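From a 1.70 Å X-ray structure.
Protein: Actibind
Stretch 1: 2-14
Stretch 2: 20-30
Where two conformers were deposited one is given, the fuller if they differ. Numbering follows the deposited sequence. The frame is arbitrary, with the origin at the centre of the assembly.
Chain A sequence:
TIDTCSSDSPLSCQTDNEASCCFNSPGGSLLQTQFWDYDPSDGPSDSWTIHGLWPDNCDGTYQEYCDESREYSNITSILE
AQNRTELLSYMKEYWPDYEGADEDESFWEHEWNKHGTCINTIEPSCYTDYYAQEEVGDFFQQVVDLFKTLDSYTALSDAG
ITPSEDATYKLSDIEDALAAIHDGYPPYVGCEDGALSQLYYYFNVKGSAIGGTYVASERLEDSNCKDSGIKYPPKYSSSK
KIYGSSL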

# COMPACT_ATOMS: atom_id res chain seq x y z
N ILE A 2 13.07 14.24 -6.64
CA ILE A 2 12.88 14.46 -5.20
C ILE A 2 14.23 14.63 -4.48
O ILE A 2 15.22 13.99 -4.81
CB ILE A 2 11.98 13.37 -4.53
CG1 ILE A 2 11.22 13.98 -3.34
CG2 ILE A 2 12.81 12.15 -4.15
CD1 ILE A 2 9.92 13.25 -2.97
N ASP A 3 14.15 15.43 -3.50
CA ASP A 3 15.24 15.56 -2.54
C ASP A 3 15.67 14.24 -1.89
O ASP A 3 14.86 13.32 -1.69
CB ASP A 3 14.93 16.68 -1.51
CG ASP A 3 14.01 16.25 -0.36
OD1 ASP A 3 13.31 15.21 -0.41
OD2 ASP A 3 14.01 17.03 0.64
N THR A 4 16.97 14.11 -1.63
CA THR A 4 17.47 12.91 -1.01
C THR A 4 17.73 13.24 0.44
O THR A 4 17.93 14.39 0.79
CB THR A 4 18.72 12.37 -1.70
OG1 THR A 4 19.68 13.41 -1.87
CG2 THR A 4 18.35 11.79 -3.06
N CYS A 5 17.60 12.26 1.30
CA CYS A 5 17.86 12.42 2.72
C CYS A 5 18.88 11.37 3.09
O CYS A 5 19.00 10.34 2.42
CB CYS A 5 16.54 12.21 3.50
SG CYS A 5 15.20 13.22 2.93
N SER A 6 19.63 11.62 4.17
CA SER A 6 20.62 10.65 4.62
C SER A 6 19.95 9.30 4.95
O SER A 6 18.84 9.25 5.52
CB SER A 6 21.37 11.18 5.84
OG SER A 6 21.98 10.10 6.55
N SER A 7 20.65 8.20 4.63
CA SER A 7 20.18 6.87 5.00
C SER A 7 20.16 6.67 6.53
O SER A 7 19.54 5.72 7.03
CB SER A 7 21.02 5.78 4.31
OG SER A 7 22.32 5.74 4.88
N ASP A 8 20.80 7.55 7.28
CA ASP A 8 20.64 7.50 8.73
C ASP A 8 19.70 8.59 9.25
O ASP A 8 19.83 9.05 10.39
CB ASP A 8 22.01 7.48 9.40
CG ASP A 8 22.77 6.20 9.11
OD1 ASP A 8 22.43 5.17 9.72
OD2 ASP A 8 23.66 6.22 8.24
N SER A 9 18.74 8.99 8.41
CA SER A 9 17.68 9.90 8.83
C SER A 9 16.88 9.26 10.00
O SER A 9 16.78 8.04 10.04
CB SER A 9 16.75 10.23 7.65
OG SER A 9 17.42 10.93 6.63
N PRO A 10 16.33 10.09 10.91
CA PRO A 10 15.60 9.52 12.04
C PRO A 10 14.22 8.92 11.65
O PRO A 10 13.46 9.51 10.84
CB PRO A 10 15.42 10.72 12.96
CG PRO A 10 15.34 11.88 12.04
CD PRO A 10 16.27 11.56 10.93
N LEU A 11 13.92 7.77 12.26
CA LEU A 11 12.74 6.98 11.95
C LEU A 11 11.47 7.72 12.39
O LEU A 11 11.38 8.24 13.52
CB LEU A 11 12.87 5.62 12.63
CG LEU A 11 12.08 4.42 12.18
CD1 LEU A 11 12.28 3.97 10.74
CD2 LEU A 11 12.48 3.29 13.17
N SER A 12 10.51 7.81 11.47
CA SER A 12 9.21 8.39 11.79
C SER A 12 8.53 7.57 12.90
O SER A 12 8.78 6.39 13.05
CB SER A 12 8.31 8.50 10.54
OG SER A 12 8.11 7.24 9.94
N CYS A 13 7.68 8.25 13.65
CA CYS A 13 6.93 7.74 14.81
C CYS A 13 7.78 7.31 15.98
O CYS A 13 7.42 7.63 17.10
CB CYS A 13 5.96 6.59 14.46
SG CYS A 13 4.57 7.09 13.53
N GLN A 14 8.85 6.56 15.70
CA GLN A 14 9.75 6.04 16.72
C GLN A 14 10.71 7.10 17.26
O GLN A 14 11.44 6.79 18.20
CB GLN A 14 10.51 4.79 16.20
CG GLN A 14 9.55 3.66 15.73
CD GLN A 14 10.20 2.29 15.42
OE1 GLN A 14 10.96 1.75 16.24
NE2 GLN A 14 9.84 1.68 14.26
N SER A 20 9.32 17.75 8.00
CA SER A 20 10.09 18.40 6.96
C SER A 20 10.05 17.51 5.77
O SER A 20 9.46 16.43 5.81
CB SER A 20 11.56 18.61 7.38
OG SER A 20 12.26 17.37 7.39
N CYS A 21 10.72 17.94 4.71
CA CYS A 21 10.91 17.04 3.60
C CYS A 21 11.63 15.73 3.90
O CYS A 21 11.51 14.78 3.10
CB CYS A 21 11.57 17.77 2.41
SG CYS A 21 10.54 18.98 1.74
N CYS A 22 12.37 15.65 5.03
CA CYS A 22 13.07 14.45 5.40
C CYS A 22 12.53 13.80 6.67
O CYS A 22 13.24 13.00 7.33
CB CYS A 22 14.57 14.72 5.54
SG CYS A 22 15.39 14.96 3.90
N PHE A 23 11.30 14.17 7.03
CA PHE A 23 10.63 13.53 8.17
C PHE A 23 9.11 13.43 8.01
O PHE A 23 8.43 14.44 7.98
CB PHE A 23 10.95 14.27 9.48
CG PHE A 23 10.65 13.45 10.71
CD1 PHE A 23 11.34 12.28 10.94
CD2 PHE A 23 9.62 13.83 11.59
CE1 PHE A 23 11.06 11.50 12.08
CE2 PHE A 23 9.31 13.05 12.71
CZ PHE A 23 10.05 11.89 12.94
N ASN A 24 8.60 12.20 7.91
CA ASN A 24 7.17 11.95 7.76
C ASN A 24 6.43 12.13 9.09
O ASN A 24 6.65 11.39 10.06
CB ASN A 24 6.91 10.54 7.15
CG ASN A 24 7.25 10.47 5.66
OD1 ASN A 24 6.47 10.93 4.81
ND2 ASN A 24 8.41 9.87 5.35
N SER A 25 5.62 13.18 9.13
CA SER A 25 4.91 13.61 10.32
C SER A 25 3.88 14.61 9.91
O SER A 25 4.16 15.53 9.10
CB SER A 25 5.88 14.23 11.33
OG SER A 25 5.24 14.59 12.54
N PRO A 26 2.66 14.50 10.48
CA PRO A 26 2.21 13.54 11.52
C PRO A 26 1.97 12.12 10.99
O PRO A 26 1.90 11.17 11.76
CB PRO A 26 0.93 14.18 12.07
CG PRO A 26 0.39 15.01 10.97
CD PRO A 26 1.58 15.41 10.05
N GLY A 27 1.91 11.98 9.67
CA GLY A 27 1.75 10.68 9.02
C GLY A 27 3.01 9.85 8.96
O GLY A 27 3.53 9.59 7.89
N GLY A 28 3.48 9.39 10.12
CA GLY A 28 4.71 8.63 10.23
C GLY A 28 4.57 7.14 10.15
O GLY A 28 5.58 6.43 10.07
N SER A 29 3.33 6.64 10.18
CA SER A 29 3.05 5.23 9.95
C SER A 29 2.51 5.07 8.53
O SER A 29 1.42 5.58 8.21
CB SER A 29 2.06 4.65 11.00
OG SER A 29 1.81 3.30 10.68
N LEU A 30 3.28 4.41 7.69
CA LEU A 30 2.94 4.26 6.28
C LEU A 30 2.45 2.83 6.06
O LEU A 30 3.18 1.91 6.28
CB LEU A 30 4.15 4.53 5.36
CG LEU A 30 4.49 5.98 5.01
CD1 LEU A 30 3.48 6.50 4.00
CD2 LEU A 30 4.53 6.86 6.15
O HOH W 1 13.36 10.63 8.49
O HOH W 2 6.39 10.57 12.61

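Residues 2-14 form an irregular segment without helix or strand, and residues 20-30 are loop and turn until a strand begins at Ser-29. The two run in the same general order, with CA atoms 7.7 Å apart at Asp-3 and Cys-21, 5.9 Å at Cys-5 and Cys-22, and 4.8 Å at Ser-12 and Gly-28. Each contains a type I turn, Ser-6 to Ser-9 and Ser-20 to Phe-23. No direct backbone hydrogen bond joins them; instead, water 1 lies 2.6 Å from both Pro-10 O and Cys-22 O, while water 2 accepts from Cys-13 N (2.9 Å) and donates to Asn-24 O (2.7 Å).

The covalent link is the disulfide between Cys-5 SG and Cys-22 SG (2.0 Å), whose chi3 of -84° is close to the favoured right angle. Further along, the CA-to-CB bond of Phe-23 points sideways, but the end of its side chain comes nearer the first stretch. Pro-10 O approaches the ring edge, 3.4 Å from Phe-23 CE1, where the ring hydrogens carry slight positive charge, and Pro-10 CG makes an apolar contact with Phe-23 CD1 at 4.2 Å. Ser-12, in the p rotamer, donates a hydrogen bond from OG to Gly-28 O (2.7 Å). Gly-28 suits this close approach: an ideal CB there would clash with Cys-13 SG, at 2.9 Å.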